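Uncharacterized protein (Escherichia coli UMEA 3162-1, PDB 4X5M) forms a homodimer that carries sugar across the membrane down its concentration gradient, probably by rocking movements that open a cargo-binding cavity first to one side and then to the other. Local coordinates at residues R30-L44 and L70-R84. Residues are numbered along the deposited sequence; the frame is centred on the assembly and turned at random.
With OLA (oleic acid), chain E; OLA (oleic acid), chain D; OLB ((2S)-2,3-dihydroxypropyl (9Z)-octadec-9-enoate), chain G.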
ATOM      1  N   ARG A  30       6.540  -7.351 -18.196  1.00 35.02           N
ATOM      2  CA  ARG A  30       5.170  -7.418 -18.711  1.00 32.39           C
ATOM      3  C   ARG A  30       4.463  -8.708 -18.293  1.00 38.49           C
ATOM      4  O   ARG A  30       3.522  -9.153 -18.950  1.00 38.91           O
ATOM      5  CB  ARG A  30       5.155  -7.281 -20.237  1.00 39.76           C
ATOM      6  CG  ARG A  30       5.600  -5.921 -20.752  1.00 38.26           C
ATOM      7  CD  ARG A  30       5.516  -5.857 -22.269  1.00 51.38           C
ATOM      8  NE  ARG A  30       5.729  -4.503 -22.771  1.00 60.42           N
ATOM      9  CZ  ARG A  30       6.907  -4.026 -23.162  1.00 63.53           C
ATOM     10  NH1 ARG A  30       7.986  -4.794 -23.112  1.00 71.83           N
ATOM     11  NH2 ARG A  30       7.004  -2.780 -23.605  1.00 53.46           N
ATOM     12  N   ASN A  31       4.923  -9.301 -17.196  1.00 36.35           N
ATOM     13  CA  ASN A  31       4.296 -10.498 -16.649  1.00 38.54           C
ATOM     14  C   ASN A  31       3.260 -10.115 -15.599  1.00 37.87           C
ATOM     15  O   ASN A  31       3.609  -9.676 -14.503  1.00 37.76           O
ATOM     16  CB  ASN A  31       5.353 -11.432 -16.046  1.00 37.85           C
ATOM     17  CG  ASN A  31       4.817 -12.825 -15.763  1.00 47.14           C
ATOM     18  OD1 ASN A  31       3.608 -13.037 -15.664  1.00 44.98           O
ATOM     19  ND2 ASN A  31       5.723 -13.787 -15.626  1.00 57.61           N
ATOM     20  N   THR A  32       1.985 -10.280 -15.943  1.00 33.94           N
ATOM     21  CA  THR A  32       0.894  -9.868 -15.065  1.00 36.31           C
ATOM     22  C   THR A  32       0.027 -11.037 -14.609  1.00 41.24           C
ATOM     23  O   THR A  32      -1.158 -10.863 -14.325  1.00 39.78           O
ATOM     24  CB  THR A  32      -0.015  -8.828 -15.752  1.00 36.51           C
ATOM     25  OG1 THR A  32      -0.516  -9.366 -16.982  1.00 37.07           O
ATOM     26  CG2 THR A  32       0.755  -7.549 -16.038  1.00 34.53           C
ATOM     27  N   GLU A  33       0.617 -12.226 -14.543  1.00 43.24           N
ATOM     28  CA  GLU A  33      -0.102 -13.402 -14.063  1.00 53.32           C
ATOM     29  C   GLU A  33      -0.442 -13.271 -12.581  1.00 44.32           C
ATOM     30  O   GLU A  33       0.419 -12.943 -11.763  1.00 49.70           O
ATOM     31  CB  GLU A  33       0.716 -14.675 -14.303  1.00 53.49           C
ATOM     32  CG  GLU A  33       0.677 -15.183 -15.739  1.00 56.44           C
ATOM     33  N   GLY A  34      -1.704 -13.520 -12.242  1.00 45.81           N
ATOM     34  CA  GLY A  34      -2.146 -13.464 -10.860  1.00 53.63           C
ATOM     35  C   GLY A  34      -2.735 -12.121 -10.477  1.00 53.16           C
ATOM     36  O   GLY A  34      -3.530 -12.026  -9.540  1.00 48.55           O
ATOM     37  N   ILE A  35      -2.343 -11.078 -11.204  1.00 43.03           N
ATOM     38  CA  ILE A  35      -2.824  -9.728 -10.928  1.00 42.07           C
ATOM     39  C   ILE A  35      -4.319  -9.599 -11.199  1.00 31.09           C
ATOM     40  O   ILE A  35      -4.789  -9.882 -12.301  1.00 42.13           O
ATOM     41  CB  ILE A  35      -2.069  -8.681 -11.770  1.00 36.74           C
ATOM     42  CG1 ILE A  35      -0.584  -8.677 -11.403  1.00 39.07           C
ATOM     43  CG2 ILE A  35      -2.673  -7.300 -11.567  1.00 32.55           C
ATOM     44  CD1 ILE A  35       0.232  -7.656 -12.162  1.00 36.70           C
ATOM     45  N   SER A  36      -5.063  -9.175 -10.182  1.00 35.38           N
ATOM     46  CA  SER A  36      -6.500  -8.972 -10.319  1.00 37.04           C
ATOM     47  C   SER A  36      -6.821  -7.567 -10.811  1.00 35.15           C
ATOM     48  O   SER A  36      -6.409  -6.577 -10.206  1.00 29.78           O
ATOM     49  CB  SER A  36      -7.210  -9.229  -8.992  1.00 30.84           C
ATOM     50  OG  SER A  36      -8.534  -8.728  -9.020  1.00 30.74           O
ATOM     51  N   VAL A  37      -7.562  -7.494 -11.912  1.00 32.28           N
ATOM     52  CA  VAL A  37      -7.998  -6.216 -12.464  1.00 30.87           C
ATOM     53  C   VAL A  37      -8.878  -5.468 -11.468  1.00 30.04           C
ATOM     54  O   VAL A  37      -8.704  -4.267 -11.252  1.00 25.57           O
ATOM     55  CB  VAL A  37      -8.767  -6.411 -13.787  1.00 35.63           C
ATOM     56  CG1 VAL A  37      -9.347  -5.091 -14.270  1.00 32.21           C
ATOM     57  CG2 VAL A  37      -7.856  -7.018 -14.844  1.00 36.63           C
ATOM     58  N   VAL A  38      -9.810  -6.189 -10.852  1.00 32.41           N
ATOM     59  CA  VAL A  38     -10.738  -5.602  -9.886  1.00 24.59           C
ATOM     60  C   VAL A  38     -10.009  -4.995  -8.689  1.00 23.98           C
ATOM     61  O   VAL A  38     -10.325  -3.884  -8.260  1.00 29.37           O
ATOM     62  CB  VAL A  38     -11.755  -6.648  -9.379  1.00 38.35           C
ATOM     63  CG1 VAL A  38     -12.590  -6.077  -8.240  1.00 33.03           C
ATOM     64  CG2 VAL A  38     -12.648  -7.112 -10.517  1.00 40.66           C
ATOM     65  N   MET A  39      -9.028  -5.721  -8.160  1.00 23.81           N
ATOM     66  CA  MET A  39      -8.273  -5.243  -7.005  1.00 27.18           C
ATOM     67  C   MET A  39      -7.498  -3.966  -7.327  1.00 23.93           C
ATOM     68  O   MET A  39      -7.425  -3.056  -6.502  1.00 26.59           O
ATOM     69  CB  MET A  39      -7.316  -6.328  -6.495  1.00 30.43           C
ATOM     70  CG  MET A  39      -8.011  -7.523  -5.861  1.00 36.88           C
ATOM     71  SD  MET A  39      -6.947  -8.459  -4.737  1.00 45.12           S
ATOM     72  CE  MET A  39      -5.603  -8.915  -5.823  1.00 35.64           C
ATOM     73  N   TYR A  40      -6.930  -3.894  -8.527  1.00 23.67           N
ATOM     74  CA  TYR A  40      -6.152  -2.723  -8.918  1.00 26.34           C
ATOM     75  C   TYR A  40      -7.040  -1.515  -9.202  1.00 26.64           C
ATOM     76  O   TYR A  40      -6.648  -0.377  -8.941  1.00 28.88           O
ATOM     77  CB  TYR A  40      -5.277  -3.037 -10.133  1.00 27.57           C
ATOM     78  CG  TYR A  40      -3.842  -3.320  -9.759  1.00 30.50           C
ATOM     79  CD1 TYR A  40      -3.457  -4.576  -9.311  1.00 30.63           C
ATOM     80  CD2 TYR A  40      -2.875  -2.326  -9.836  1.00 26.91           C
ATOM     81  CE1 TYR A  40      -2.147  -4.840  -8.958  1.00 31.22           C
ATOM     82  CE2 TYR A  40      -1.560  -2.578  -9.485  1.00 31.54           C
ATOM     83  CZ  TYR A  40      -1.203  -3.838  -9.047  1.00 33.13           C
ATOM     84  OH  TYR A  40       0.103  -4.097  -8.696  1.00 33.62           O
ATOM     85  N   ILE A  41      -8.233  -1.761  -9.735  1.00 25.79           N
ATOM     86  CA  ILE A  41      -9.193  -0.687  -9.961  1.00 24.05           C
ATOM     87  C   ILE A  41      -9.665  -0.123  -8.624  1.00 23.05           C
ATOM     88  O   ILE A  41      -9.770   1.093  -8.453  1.00 28.29           O
ATOM     89  CB  ILE A  41     -10.403  -1.164 -10.789  1.00 28.27           C
ATOM     90  CG1 ILE A  41      -9.962  -1.516 -12.210  1.00 27.31           C
ATOM     91  CG2 ILE A  41     -11.482  -0.093 -10.832  1.00 26.79           C
ATOM     92  CD1 ILE A  41     -11.092  -1.983 -13.104  1.00 39.01           C
ATOM     93  N   MET A  42      -9.941  -1.014  -7.675  1.00 25.45           N
ATOM     94  CA  MET A  42     -10.280  -0.602  -6.317  1.00 28.87           C
ATOM     95  C   MET A  42      -9.132   0.181  -5.690  1.00 22.78           C
ATOM     96  O   MET A  42      -9.342   1.216  -5.055  1.00 22.86           O
ATOM     97  CB  MET A  42     -10.617  -1.814  -5.446  1.00 27.02           C
ATOM     98  CG  MET A  42     -12.015  -2.369  -5.633  1.00 47.15           C
ATOM     99  SD  MET A  42     -12.367  -3.661  -4.426  1.00 66.80           S
ATOM    100  CE  MET A  42     -11.958  -2.810  -2.902  1.00 35.66           C
ATOM    101  N   PHE A  43      -7.917  -0.327  -5.874  1.00 25.39           N
ATOM    102  CA  PHE A  43      -6.719   0.294  -5.322  1.00 23.90           C
ATOM    103  C   PHE A  43      -6.506   1.693  -5.890  1.00 23.95           C
ATOM    104  O   PHE A  43      -6.249   2.640  -5.148  1.00 26.65           O
ATOM    105  CB  PHE A  43      -5.493  -0.578  -5.601  1.00 25.40           C
ATOM    106  CG  PHE A  43      -4.222  -0.056  -4.991  1.00 23.29           C
ATOM    107  CD1 PHE A  43      -4.055  -0.040  -3.617  1.00 27.53           C
ATOM    108  CD2 PHE A  43      -3.190   0.404  -5.793  1.00 31.02           C
ATOM    109  CE1 PHE A  43      -2.887   0.435  -3.052  1.00 30.10           C
ATOM    110  CE2 PHE A  43      -2.019   0.878  -5.234  1.00 29.61           C
ATOM    111  CZ  PHE A  43      -1.868   0.893  -3.863  1.00 29.95           C
ATOM    112  N   LEU A  44      -6.618   1.811  -7.210  1.00 24.62           N
ATOM    113  CA  LEU A  44      -6.427   3.090  -7.887  1.00 27.77           C
ATOM    114  C   LEU A  44      -7.519   4.089  -7.520  1.00 24.31           C
ATOM    115  O   LEU A  44      -7.263   5.289  -7.424  1.00 22.89           O
ATOM    116  CB  LEU A  44      -6.382   2.891  -9.403  1.00 23.12           C
ATOM    117  CG  LEU A  44      -5.066   2.336  -9.952  1.00 27.70           C
ATOM    118  CD1 LEU A  44      -5.183   2.034 -11.434  1.00 35.32           C
ATOM    119  CD2 LEU A  44      -3.939   3.320  -9.692  1.00 31.96           C
ATOM    120  N   LEU A  70       0.567   6.072  -7.918  1.00 22.85           N
ATOM    121  CA  LEU A  70      -0.219   6.136  -9.146  1.00 30.11           C
ATOM    122  C   LEU A  70       0.641   5.847 -10.375  1.00 24.77           C
ATOM    123  O   LEU A  70       0.225   5.121 -11.276  1.00 24.60           O
ATOM    124  CB  LEU A  70      -0.886   7.507  -9.282  1.00 26.61           C
ATOM    125  CG  LEU A  70      -1.702   7.745 -10.556  1.00 35.38           C
ATOM    126  CD1 LEU A  70      -2.881   6.786 -10.630  1.00 28.23           C
ATOM    127  CD2 LEU A  70      -2.174   9.190 -10.629  1.00 35.12           C
ATOM    128  N   PHE A  71       1.845   6.410 -10.399  1.00 23.57           N
ATOM    129  CA  PHE A  71       2.763   6.219 -11.520  1.00 26.81           C
ATOM    130  C   PHE A  71       3.327   4.802 -11.570  1.00 28.93           C
ATOM    131  O   PHE A  71       3.916   4.395 -12.572  1.00 34.19           O
ATOM    132  CB  PHE A  71       3.910   7.231 -11.452  1.00 30.11           C
ATOM    133  CG  PHE A  71       3.612   8.533 -12.141  1.00 27.80           C
ATOM    134  CD1 PHE A  71       2.861   9.511 -11.512  1.00 23.33           C
ATOM    135  CD2 PHE A  71       4.089   8.779 -13.418  1.00 30.23           C
ATOM    136  CE1 PHE A  71       2.588  10.710 -12.146  1.00 31.93           C
ATOM    137  CE2 PHE A  71       3.820   9.974 -14.057  1.00 23.99           C
ATOM    138  CZ  PHE A  71       3.069  10.941 -13.421  1.00 31.22           C
ATOM    139  N   LEU A  72       3.152   4.055 -10.485  1.00 25.50           N
ATOM    140  CA  LEU A  72       3.604   2.670 -10.429  1.00 32.47           C
ATOM    141  C   LEU A  72       2.454   1.700 -10.671  1.00 34.17           C
ATOM    142  O   LEU A  72       2.619   0.684 -11.345  1.00 37.86           O
ATOM    143  CB  LEU A  72       4.264   2.374  -9.079  1.00 32.85           C
ATOM    144  CG  LEU A  72       5.682   2.914  -8.881  1.00 36.75           C
ATOM    145  CD1 LEU A  72       6.183   2.619  -7.475  1.00 39.05           C
ATOM    146  CD2 LEU A  72       6.618   2.321  -9.923  1.00 36.34           C
ATOM    147  N   ALA A  73       1.286   2.027 -10.128  1.00 30.46           N
ATOM    148  CA  ALA A  73       0.130   1.137 -10.190  1.00 30.02           C
ATOM    149  C   ALA A  73      -0.596   1.201 -11.532  1.00 24.20           C
ATOM    150  O   ALA A  73      -1.018   0.174 -12.062  1.00 26.96           O
ATOM    151  CB  ALA A  73      -0.837   1.457  -9.058  1.00 24.76           C
ATOM    152  N   ALA A  74      -0.749   2.406 -12.072  1.00 23.76           N
ATOM    153  CA  ALA A  74      -1.466   2.590 -13.334  1.00 26.25           C
ATOM    154  C   ALA A  74      -0.828   1.838 -14.513  1.00 26.95           C
ATOM    155  O   ALA A  74      -1.546   1.191 -15.275  1.00 26.80           O
ATOM    156  CB  ALA A  74      -1.596   4.080 -13.664  1.00 29.96           C
ATOM    157  N   PRO A  75       0.510   1.913 -14.676  1.00 26.02           N
ATOM    158  CA  PRO A  75       1.097   1.128 -15.770  1.00 28.25           C
ATOM    159  C   PRO A  75       0.905  -0.377 -15.592  1.00 24.76           C
ATOM    160  O   PRO A  75       0.755  -1.090 -16.584  1.00 24.49           O
ATOM    161  CB  PRO A  75       2.584   1.495 -15.706  1.00 31.70           C
ATOM    162  CG  PRO A  75       2.610   2.831 -15.071  1.00 35.84           C
ATOM    163  CD  PRO A  75       1.520   2.785 -14.047  1.00 29.21           C
ATOM    164  N   VAL A  76       0.914  -0.846 -14.348  1.00 27.21           N
ATOM    165  CA  VAL A  76       0.693  -2.260 -14.059  1.00 25.22           C
ATOM    166  C   VAL A  76      -0.692  -2.708 -14.524  1.00 26.84           C
ATOM    167  O   VAL A  76      -0.838  -3.763 -15.145  1.00 27.43           O
ATOM    168  CB  VAL A  76       0.855  -2.561 -12.554  1.00 27.24           C
ATOM    169  CG1 VAL A  76       0.371  -3.967 -12.229  1.00 27.99           C
ATOM    170  CG2 VAL A  76       2.305  -2.386 -12.133  1.00 29.05           C
ATOM    171  N   LEU A  77      -1.706  -1.897 -14.234  1.00 24.73           N
ATOM    172  CA  LEU A  77      -3.067  -2.209 -14.660  1.00 23.36           C
ATOM    173  C   LEU A  77      -3.188  -2.164 -16.183  1.00 25.48           C
ATOM    174  O   LEU A  77      -3.859  -3.007 -16.781  1.00 24.19           O
ATOM    175  CB  LEU A  77      -4.074  -1.247 -14.022  1.00 25.99           C
ATOM    176  CG  LEU A  77      -5.543  -1.467 -14.407  1.00 24.75           C
ATOM    177  CD1 LEU A  77      -5.954  -2.912 -14.173  1.00 28.83           C
ATOM    178  CD2 LEU A  77      -6.456  -0.525 -13.640  1.00 26.97           C
ATOM    179  N   VAL A  78      -2.532  -1.184 -16.801  1.00 27.19           N
ATOM    180  CA  VAL A  78      -2.531  -1.053 -18.258  1.00 27.56           C
ATOM    181  C   VAL A  78      -2.000  -2.314 -18.933  1.00 26.95           C
ATOM    182  O   VAL A  78      -2.641  -2.868 -19.825  1.00 28.49           O
ATOM    183  CB  VAL A  78      -1.686   0.154 -18.720  1.00 28.27           C
ATOM    184  CG1 VAL A  78      -1.382   0.053 -20.210  1.00 31.00           C
ATOM    185  CG2 VAL A  78      -2.398   1.457 -18.408  1.00 28.77           C
ATOM    186  N   ILE A  79      -0.827  -2.762 -18.496  1.00 27.57           N
ATOM    187  CA  ILE A  79      -0.220  -3.979 -19.023  1.00 25.61           C
ATOM    188  C   ILE A  79      -1.114  -5.191 -18.762  1.00 29.02           C
ATOM    189  O   ILE A  79      -1.248  -6.070 -19.616  1.00 32.86           O
ATOM    190  CB  ILE A  79       1.176  -4.223 -18.408  1.00 30.72           C
ATOM    191  CG1 ILE A  79       2.105  -3.046 -18.710  1.00 33.44           C
ATOM    192  CG2 ILE A  79       1.778  -5.518 -18.932  1.00 32.06           C
ATOM    193  CD1 ILE A  79       3.442  -3.129 -18.005  1.00 28.74           C
ATOM    194  N   THR A  80      -1.731  -5.222 -17.585  1.00 28.12           N
ATOM    195  CA  THR A  80      -2.629  -6.313 -17.216  1.00 31.01           C
ATOM    196  C   THR A  80      -3.819  -6.398 -18.167  1.00 35.35           C
ATOM    197  O   THR A  80      -4.188  -7.482 -18.620  1.00 36.15           O
ATOM    198  CB  THR A  80      -3.150  -6.156 -15.772  1.00 28.19           C
ATOM    199  OG1 THR A  80      -2.047  -6.164 -14.859  1.00 30.42           O
ATOM    200  CG2 THR A  80      -4.097  -7.294 -15.418  1.00 29.64           C
ATOM    201  N   LEU A  81      -4.409  -5.247 -18.469  1.00 31.37           N
ATOM    202  CA  LEU A  81      -5.558  -5.182 -19.365  1.00 36.29           C
ATOM    203  C   LEU A  81      -5.170  -5.540 -20.799  1.00 37.60           C
ATOM    204  O   LEU A  81      -5.961  -6.136 -21.531  1.00 37.49           O
ATOM    205  CB  LEU A  81      -6.191  -3.790 -19.317  1.00 28.56           C
ATOM    206  CG  LEU A  81      -6.904  -3.439 -18.009  1.00 31.26           C
ATOM    207  CD1 LEU A  81      -7.317  -1.976 -17.987  1.00 35.29           C
ATOM    208  CD2 LEU A  81      -8.111  -4.342 -17.804  1.00 37.48           C
ATOM    209  N   ILE A  82      -3.955  -5.176 -21.194  1.00 28.48           N
ATOM    210  CA  ILE A  82      -3.446  -5.524 -22.516  1.00 34.91           C
ATOM    211  C   ILE A  82      -3.239  -7.034 -22.633  1.00 41.71           C
ATOM    212  O   ILE A  82      -3.673  -7.654 -23.605  1.00 41.20           O
ATOM    213  CB  ILE A  82      -2.120  -4.798 -22.827  1.00 34.10           C
ATOM    214  CG1 ILE A  82      -2.354  -3.294 -22.978  1.00 31.44           C
ATOM    215  CG2 ILE A  82      -1.493  -5.353 -24.095  1.00 32.26           C
ATOM    216  CD1 ILE A  82      -1.091  -2.504 -23.266  1.00 31.76           C
ATOM    217  N   ASN A  83      -2.579  -7.619 -21.637  1.00 33.24           N
ATOM    218  CA  ASN A  83      -2.345  -9.059 -21.613  1.00 42.89           C
ATOM    219  C   ASN A  83      -3.647  -9.852 -21.548  1.00 47.70           C
ATOM    220  O   ASN A  83      -3.773 -10.906 -22.172  1.00 52.45           O
ATOM    221  CB  ASN A  83      -1.455  -9.443 -20.427  1.00 37.37           C
ATOM    222  CG  ASN A  83      -0.050  -8.885 -20.544  1.00 37.78           C
ATOM    223  OD1 ASN A  83       0.626  -8.662 -19.540  1.00 39.93           O
ATOM    224  ND2 ASN A  83       0.394  -8.650 -21.773  1.00 36.32           N
ATOM    225  N   ARG A  84      -4.608  -9.338 -20.786  1.00 39.21           N
ATOM    226  CA  ARG A  84      -5.916  -9.972 -20.652  1.00 44.91           C
ATOM    227  C   ARG A  84      -6.625 -10.086 -21.999  1.00 56.69           C
ATOM    228  O   ARG A  84      -7.278 -11.090 -22.288  1.00 72.13           O
ATOM    229  CB  ARG A  84      -6.793  -9.188 -19.670  1.00 53.71           C
ATOM    230  CG  ARG A  84      -8.268  -9.567 -19.717  1.00 63.69           C
ATOM    231  CD  ARG A  84      -9.160  -8.378 -19.390  1.00 65.81           C
ATOM    232  NE  ARG A  84      -9.428  -8.253 -17.960  1.00 69.03           N
ATOM    233  CZ  ARG A  84     -10.538  -8.684 -17.369  1.00 72.67           C
ATOM    234  NH1 ARG A  84     -11.491  -9.266 -18.085  1.00 67.39           N
ATOM    235  NH2 ARG A  84     -10.700  -8.528 -16.062  1.00 71.94           N
TER
HETATM  236  C1  OLA E 202      -1.125  21.187  -4.723  1.00 79.42           C
HETATM  237  O1  OLA E 202      -1.943  21.965  -5.280  1.00 77.96           O
HETATM  238  O2  OLA E 202      -0.994  21.200  -3.471  1.00 79.19           O
HETATM  239  C2  OLA E 202      -0.301  20.232  -5.560  1.00 65.98           C
HETATM  240  C3  OLA E 202      -1.150  19.034  -5.925  1.00 58.79           C
HETATM  241  C4  OLA E 202      -1.021  18.732  -7.402  1.00 57.20           C
HETATM  242  C5  OLA E 202      -2.239  17.946  -7.837  1.00 56.22           C
HETATM  243  C6  OLA E 202      -1.900  17.055  -9.013  1.00 60.85           C
HETATM  244  C7  OLA E 202      -3.048  16.099  -9.255  1.00 52.32           C
HETATM  245  C8  OLA E 202      -2.720  15.187 -10.416  1.00 53.36           C
HETATM  246  C9  OLA E 202      -2.064  13.928  -9.895  1.00 41.48           C
HETATM  247  C10 OLA E 202      -1.510  13.039 -10.745  1.00 48.32           C
HETATM  248  C11 OLA E 202      -1.530  13.284 -12.238  1.00 48.87           C
HETATM  249  C12 OLA E 202      -0.775  12.173 -12.933  1.00 48.26           C
HETATM  250  C13 OLA E 202      -0.678  12.459 -14.415  1.00 43.45           C
HETATM  251  C14 OLA E 202      -0.989  11.201 -15.199  1.00 53.48           C
HETATM  252  C15 OLA E 202      -0.141  10.050 -14.700  1.00 55.61           C
HETATM  253  C16 OLA E 202      -0.722   8.748 -15.205  1.00 51.73           C
HETATM  254  C17 OLA E 202       0.008   7.583 -14.572  1.00 40.03           C
HETATM  255  C18 OLA E 202       1.326   7.364 -15.282  1.00 35.36           C
HETATM  256  C1  OLA D 201       3.621   0.370 -20.368  1.00 58.73           C
HETATM  257  O1  OLA D 201       3.483  -0.542 -21.225  1.00 52.61           O
HETATM  258  O2  OLA D 201       2.871   0.406 -19.357  1.00 65.11           O
HETATM  259  C2  OLA D 201       4.688   1.426 -20.550  1.00 56.58           C
HETATM  260  C3  OLA D 201       4.426   2.570 -19.597  1.00 50.18           C
HETATM  261  C4  OLA D 201       3.569   3.613 -20.280  1.00 55.98           C
HETATM  262  C5  OLA D 201       2.937   4.510 -19.239  1.00 47.17           C
HETATM  263  C6  OLA D 201       1.495   4.770 -19.615  1.00 49.69           C
HETATM  264  C7  OLA D 201       0.647   4.833 -18.363  1.00 47.76           C
HETATM  265  C8  OLA D 201      -0.795   5.103 -18.737  1.00 47.37           C
HETATM  266  C9  OLA D 201      -0.953   6.559 -19.118  1.00 45.74           C
HETATM  267  C10 OLA D 201      -2.125   7.192 -18.906  1.00 54.55           C
HETATM  268  C11 OLA D 201      -3.291   6.455 -18.281  1.00 40.99           C
HETATM  269  C12 OLA D 201      -4.397   7.440 -17.967  1.00 41.07           C
HETATM  270  C13 OLA D 201      -4.060   8.192 -16.698  1.00 47.10           C
HETATM  271  C14 OLA D 201      -4.878   9.462 -16.619  1.00 45.18           C
HETATM  272  C15 OLA D 201      -4.517  10.216 -15.358  1.00 47.36           C
HETATM  273  C16 OLA D 201      -5.357  11.471 -15.245  1.00 48.88           C
HETATM  274  C17 OLA D 201      -5.404  11.905 -13.796  1.00 42.51           C
HETATM  275  C18 OLA D 201      -5.993  13.294 -13.698  1.00 42.50           C
HETATM  276  C1  OLB G 204      -0.948   4.566  -0.195  0.50 40.18           C
HETATM  277  C2  OLB G 204       0.037   3.470  -0.534  0.50 41.27           C
HETATM  278  C3  OLB G 204      -0.746   2.210  -0.830  0.50 41.19           C
HETATM  279  C4  OLB G 204      -0.181   1.038  -0.050  0.50 46.06           C
HETATM  280  C5  OLB G 204      -1.314   0.118   0.375  0.50 42.06           C
HETATM  281  O19 OLB G 204      -2.072   4.532  -0.654  0.50 37.19           O
HETATM  282  O20 OLB G 204      -0.567   5.612   0.661  0.50 46.79           O
HETATM  283  C21 OLB G 204      -1.652   6.230   1.309  0.50 39.59           C
HETATM  284  C22 OLB G 204      -1.127   7.097   2.428  0.50 42.66           C
HETATM  285  O23 OLB G 204      -1.219   8.448   2.049  0.50 43.32           O
HETATM  286  C24 OLB G 204      -1.954   6.866   3.670  0.50 43.19           C
HETATM  287  O25 OLB G 204      -1.317   5.899   4.472  0.50 38.42           O
HETATM  288  C6  OLB G 204      -0.827  -1.047   1.218  0.50 44.22           C
HETATM  289  C7  OLB G 204       0.029  -1.985   0.382  0.50 49.75           C
HETATM  290  C8  OLB G 204      -0.583  -3.373   0.223  0.50 45.61           C
HETATM  291  C9  OLB G 204      -0.116  -4.329   1.310  0.50 45.08           C
HETATM  292  C10 OLB G 204       1.006  -5.080   1.212  0.50 42.48           C
HETATM  293  C11 OLB G 204       1.882  -5.036  -0.019  0.50 46.79           C
HETATM  294  C12 OLB G 204       1.397  -6.036  -1.051  0.50 49.48           C
HETATM  295  C13 OLB G 204       1.361  -5.321  -2.385  0.50 48.35           C
HETATM  296  C14 OLB G 204       0.358  -5.949  -3.327  0.50 45.43           C
HETATM  297  C15 OLB G 204       0.343  -5.130  -4.597  0.50 46.41           C
HETATM  298  C16 OLB G 204      -0.082  -3.718  -4.257  0.50 46.43           C
HETATM  299  C17 OLB G 204       0.750  -2.725  -5.038  0.50 42.10           C
HETATM  300  C18 OLB G 204       1.014  -1.526  -4.159  0.50 44.78           C
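Leu77 enters as a knob among Val37, Tyr40, Ile41 and Leu44, its CD2 lying 3.6 Å from Leu44 CD1. Leu44 answers as a knob among Leu70, Ala73, Ala74 and Leu77; the small Ala73 lets Leu44 CD2 come within 3.7 Å of its CB. Val37 is a third knob, among Leu77, Thr80, Leu81 and Arg84. Tyr40 spans the middle, CZ and OH meeting Val76 CG1 obliquely to the ring, OH at 3.5 Å. With CG anti to the backbone N (chi1 -176°), the Phe43 ring sets its edge between Ala73 CB, 4.0 Å from CE2, and the bound glyceryl oleate (OLB), whose C3 is 3.5 Å from CZ. Cut back to an alanine here, the side chain would probably leave a gap between Ala73 and the lipid and rob Phe19 of the second subunit of one aromatic partner. Toward the loop, the Thr80 hydroxyl donates to Val76 O (2.7 Å) from above the carbonyl plane; its proton thus used, OG1 can sit 3.3 Å from Thr32 CG2. Ser36 OG N-caps helix 37-57, accepting from Met39 N. Helix segments 37-44 and 70-84 run roughly antiparallel (152°) in this three-transmembrane-helix SemiSWEET fold; Thr26 of helix 20-29 touches Thr32 and Ile35, and the rings of Tyr40 and Phe43 each meet Phe19 of the second subunit edge-to-face.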